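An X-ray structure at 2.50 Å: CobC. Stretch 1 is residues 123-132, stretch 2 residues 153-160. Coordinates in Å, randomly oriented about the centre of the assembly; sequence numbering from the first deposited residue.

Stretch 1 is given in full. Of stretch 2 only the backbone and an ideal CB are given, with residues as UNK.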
# COMPACT_ATOMS: atom_id res chain seq x y z
N GLY A 123 -3.37 -15.09 -6.27
CA GLY A 123 -2.44 -15.56 -5.27
C GLY A 123 -1.30 -14.59 -5.04
O GLY A 123 -1.13 -13.60 -5.75
N PHE A 124 -0.50 -14.90 -4.01
CA PHE A 124 0.62 -14.03 -3.68
C PHE A 124 1.66 -14.00 -4.79
O PHE A 124 2.40 -13.02 -4.92
CB PHE A 124 1.27 -14.47 -2.37
CG PHE A 124 2.43 -13.61 -1.95
CD1 PHE A 124 2.22 -12.30 -1.56
CD2 PHE A 124 3.72 -14.11 -1.97
CE1 PHE A 124 3.28 -11.50 -1.19
CE2 PHE A 124 4.79 -13.31 -1.59
CZ PHE A 124 4.57 -12.01 -1.20
N GLN A 125 1.74 -15.06 -5.60
CA GLN A 125 2.69 -15.08 -6.70
C GLN A 125 2.35 -14.03 -7.75
O GLN A 125 3.22 -13.27 -8.20
CB GLN A 125 2.75 -16.48 -7.32
CG GLN A 125 3.22 -17.56 -6.35
CD GLN A 125 4.57 -17.23 -5.72
OE1 GLN A 125 5.48 -16.75 -6.39
NE2 GLN A 125 4.69 -17.49 -4.43
N ALA A 126 1.07 -13.95 -8.14
CA ALA A 126 0.66 -12.93 -9.10
C ALA A 126 0.74 -11.54 -8.48
O ALA A 126 1.11 -10.57 -9.16
CB ALA A 126 -0.75 -13.21 -9.59
N PHE A 127 0.40 -11.42 -7.19
CA PHE A 127 0.47 -10.13 -6.52
C PHE A 127 1.91 -9.64 -6.43
O PHE A 127 2.20 -8.48 -6.74
CB PHE A 127 -0.16 -10.25 -5.13
CG PHE A 127 0.03 -9.03 -4.26
CD1 PHE A 127 -0.77 -7.91 -4.42
CD2 PHE A 127 1.00 -9.03 -3.27
CE1 PHE A 127 -0.60 -6.80 -3.62
CE2 PHE A 127 1.18 -7.92 -2.45
CZ PHE A 127 0.38 -6.80 -2.63
N SER A 128 2.83 -10.51 -6.01
CA SER A 128 4.22 -10.10 -5.87
C SER A 128 4.87 -9.84 -7.23
O SER A 128 5.83 -9.06 -7.31
CB SER A 128 5.02 -11.15 -5.09
OG SER A 128 5.03 -12.40 -5.76
N GLN A 129 4.38 -10.48 -8.29
CA GLN A 129 4.88 -10.17 -9.63
C GLN A 129 4.39 -8.82 -10.11
O GLN A 129 5.10 -8.13 -10.84
CB GLN A 129 4.48 -11.26 -10.62
CG GLN A 129 5.29 -12.55 -10.51
CD GLN A 129 4.53 -13.75 -11.05
OE1 GLN A 129 3.40 -13.63 -11.54
NE2 GLN A 129 5.14 -14.93 -10.96
N ARG A 130 3.17 -8.43 -9.71
CA ARG A 130 2.67 -7.10 -10.03
C ARG A 130 3.57 -6.03 -9.43
O ARG A 130 3.91 -5.04 -10.09
CB ARG A 130 1.25 -6.94 -9.49
CG ARG A 130 0.15 -6.98 -10.53
CD ARG A 130 -1.18 -6.99 -9.81
NE ARG A 130 -1.14 -6.13 -8.64
CZ ARG A 130 -1.95 -6.24 -7.59
NH1 ARG A 130 -2.88 -7.19 -7.56
NH2 ARG A 130 -1.84 -5.40 -6.57
N VAL A 131 3.95 -6.20 -8.16
CA VAL A 131 4.82 -5.24 -7.50
C VAL A 131 6.20 -5.24 -8.13
O VAL A 131 6.85 -4.19 -8.25
CB VAL A 131 4.87 -5.54 -5.99
CG1 VAL A 131 5.93 -4.69 -5.30
CG2 VAL A 131 3.50 -5.31 -5.36
N GLU A 132 6.67 -6.41 -8.55
CA GLU A 132 7.95 -6.49 -9.25
C GLU A 132 7.92 -5.69 -10.55
O GLU A 132 8.90 -5.02 -10.89
CB GLU A 132 8.32 -7.94 -9.51
CG GLU A 132 9.05 -8.60 -8.36
CD GLU A 132 10.53 -8.26 -8.34
OE1 GLU A 132 11.31 -8.94 -9.04
OE2 GLU A 132 10.91 -7.30 -7.64
N UNK A 153 -1.15 -1.92 2.63
CA UNK A 153 -0.16 -2.51 3.53
C UNK A 153 0.66 -3.58 2.83
O UNK A 153 1.89 -3.60 2.94
CB UNK A 153 -0.85 -3.10 4.76
N UNK A 154 -0.00 -4.48 2.11
CA UNK A 154 0.72 -5.55 1.44
C UNK A 154 1.62 -5.06 0.32
O UNK A 154 2.72 -5.57 0.13
CB UNK A 154 -0.28 -6.57 0.88
N UNK A 155 1.15 -4.05 -0.43
CA UNK A 155 1.94 -3.52 -1.53
C UNK A 155 3.18 -2.79 -1.01
O UNK A 155 4.30 -3.04 -1.46
CB UNK A 155 1.09 -2.58 -2.39
N UNK A 156 2.98 -1.89 -0.05
CA UNK A 156 4.08 -1.04 0.40
C UNK A 156 5.11 -1.83 1.20
O UNK A 156 6.31 -1.60 1.06
CB UNK A 156 3.54 0.12 1.24
N UNK A 157 4.65 -2.76 2.04
CA UNK A 157 5.58 -3.58 2.81
C UNK A 157 6.42 -4.45 1.89
O UNK A 157 7.63 -4.61 2.10
CB UNK A 157 4.82 -4.45 3.82
N UNK A 158 5.80 -5.03 0.86
CA UNK A 158 6.55 -5.82 -0.11
C UNK A 158 7.43 -4.95 -0.99
O UNK A 158 8.50 -5.39 -1.43
CB UNK A 158 5.59 -6.64 -0.98
N UNK A 159 7.00 -3.72 -1.26
CA UNK A 159 7.84 -2.80 -2.02
C UNK A 159 9.14 -2.53 -1.27
O UNK A 159 10.23 -2.59 -1.86
CB UNK A 159 7.10 -1.49 -2.29
N UNK A 160 9.04 -2.24 0.02
CA UNK A 160 10.23 -2.02 0.83
C UNK A 160 11.14 -3.24 0.77
O UNK A 160 12.34 -3.13 0.50
CB UNK A 160 9.85 -1.71 2.28

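The backbone of 153-160 is helical throughout, and its axis passes 10.1 Å from that of helix 124-132 at a signed crossing angle of -61°. So steep a crossing confines contact to a short patch. Stretch 1 offers there the rings of Phe-124 and Phe-127, the methyls of Val-131 and the CB of Ser-128, a largely apolar surface.

Position 153 has nothing of stretch 1 within 5.5 Å of its ideal CB, so this contact sets no preference. It is Gln-153, whose backbone O accepts a hydrogen bond from the side chain at 157.

At position 154 CA-to-CB points toward stretch 1, and the ideal CB lies 3.6 Å from Phe-127 CZ. That leaves room for a CB but argues for a small residue, glycine or alanine; phi/psi of -67/-38 is ordinary helix and does not require glycine. The residue is Gly-154. Its bare backbone receives the ring edge, with Phe-127 CZ 3.6 Å from Gly-154 C.

Position 155 points sideways, its ideal CB 4.3 Å from Phe-127 CZ and 4.7 Å from Val-131 CG2. A medium apolar side chain, such as valine, isoleucine or leucine, could use both neighbours. Val-155 (chi1 t) does so: its CG2 meets the edge of the Phe-127 ring, 3.5 Å from CZ, while its CG1 is 4.2 Å from Val-131 CG2.

Position 156 points away and is unconstrained by stretch 1; it is Leu-156. Position 157 is likewise out of reach, and many residues would serve. It is Ser-157, whose OG donates to Gln-153 O at 2.9 Å, one turn back.

Position 158 points toward the centre of the patch. Its ideal CB is 4.7 Å from Val-131 CG1, 4.8 Å from Phe-127 CE2 and 5.4 Å from Phe-124 CE1, spacing that suits a longer apolar side chain, leucine or methionine, perhaps isoleucine. Leu-158 (t, p) packs as a knob among Phe-124, Phe-127, Ser-128 and Val-131. Its CD2 lies 3.7 Å from Ser-128 CB, 4.0 Å from Phe-127 CE2, 4.1 Å from Phe-124 CE1 and 4.2 Å from Val-131 CB. A single methyl thus touches all four walls, and 81 Å² of the residue is covered, the largest share in either stretch.

Position 159 points sideways, its ideal CB 4.5 Å from Val-131 CG1; several aliphatic residues would fit. Leu-159 adds a looser contact, its CD1 4.4 Å from Val-131 CG1.

Position 160 is out of reach and undetermined here; it is Ile-160. No hydrogen bond crosses between the stretches, so packing alone accounts for the 325 Å² buried.

Stretch 2 (153-160) QGVLSLLI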
# COMPACT_ATOMS: atom_id res chain seq x y z
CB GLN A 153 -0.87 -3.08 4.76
CG GLN A 153 -0.04 -3.06 6.03
CD GLN A 153 1.13 -4.02 5.95
OE1 GLN A 153 2.25 -3.67 6.32
NE2 GLN A 153 0.88 -5.23 5.47
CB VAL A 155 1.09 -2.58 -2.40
CG1 VAL A 155 1.95 -1.88 -3.44
CG2 VAL A 155 -0.04 -3.35 -3.06
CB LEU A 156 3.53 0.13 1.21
CG LEU A 156 2.61 1.09 0.44
CD1 LEU A 156 2.02 2.13 1.37
CD2 LEU A 156 3.37 1.75 -0.69
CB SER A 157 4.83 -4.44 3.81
OG SER A 157 4.13 -5.47 3.14
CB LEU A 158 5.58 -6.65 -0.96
CG LEU A 158 6.23 -7.52 -2.03
CD1 LEU A 158 7.23 -8.46 -1.40
CD2 LEU A 158 5.17 -8.29 -2.80
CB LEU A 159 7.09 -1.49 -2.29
CG LEU A 159 7.84 -0.45 -3.12
CD1 LEU A 159 7.87 -0.85 -4.58
CD2 LEU A 159 7.23 0.92 -2.95
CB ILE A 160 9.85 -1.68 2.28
CG1 ILE A 160 9.06 -0.38 2.34
CG2 ILE A 160 11.10 -1.58 3.15
CD1 ILE A 160 8.51 -0.06 3.72
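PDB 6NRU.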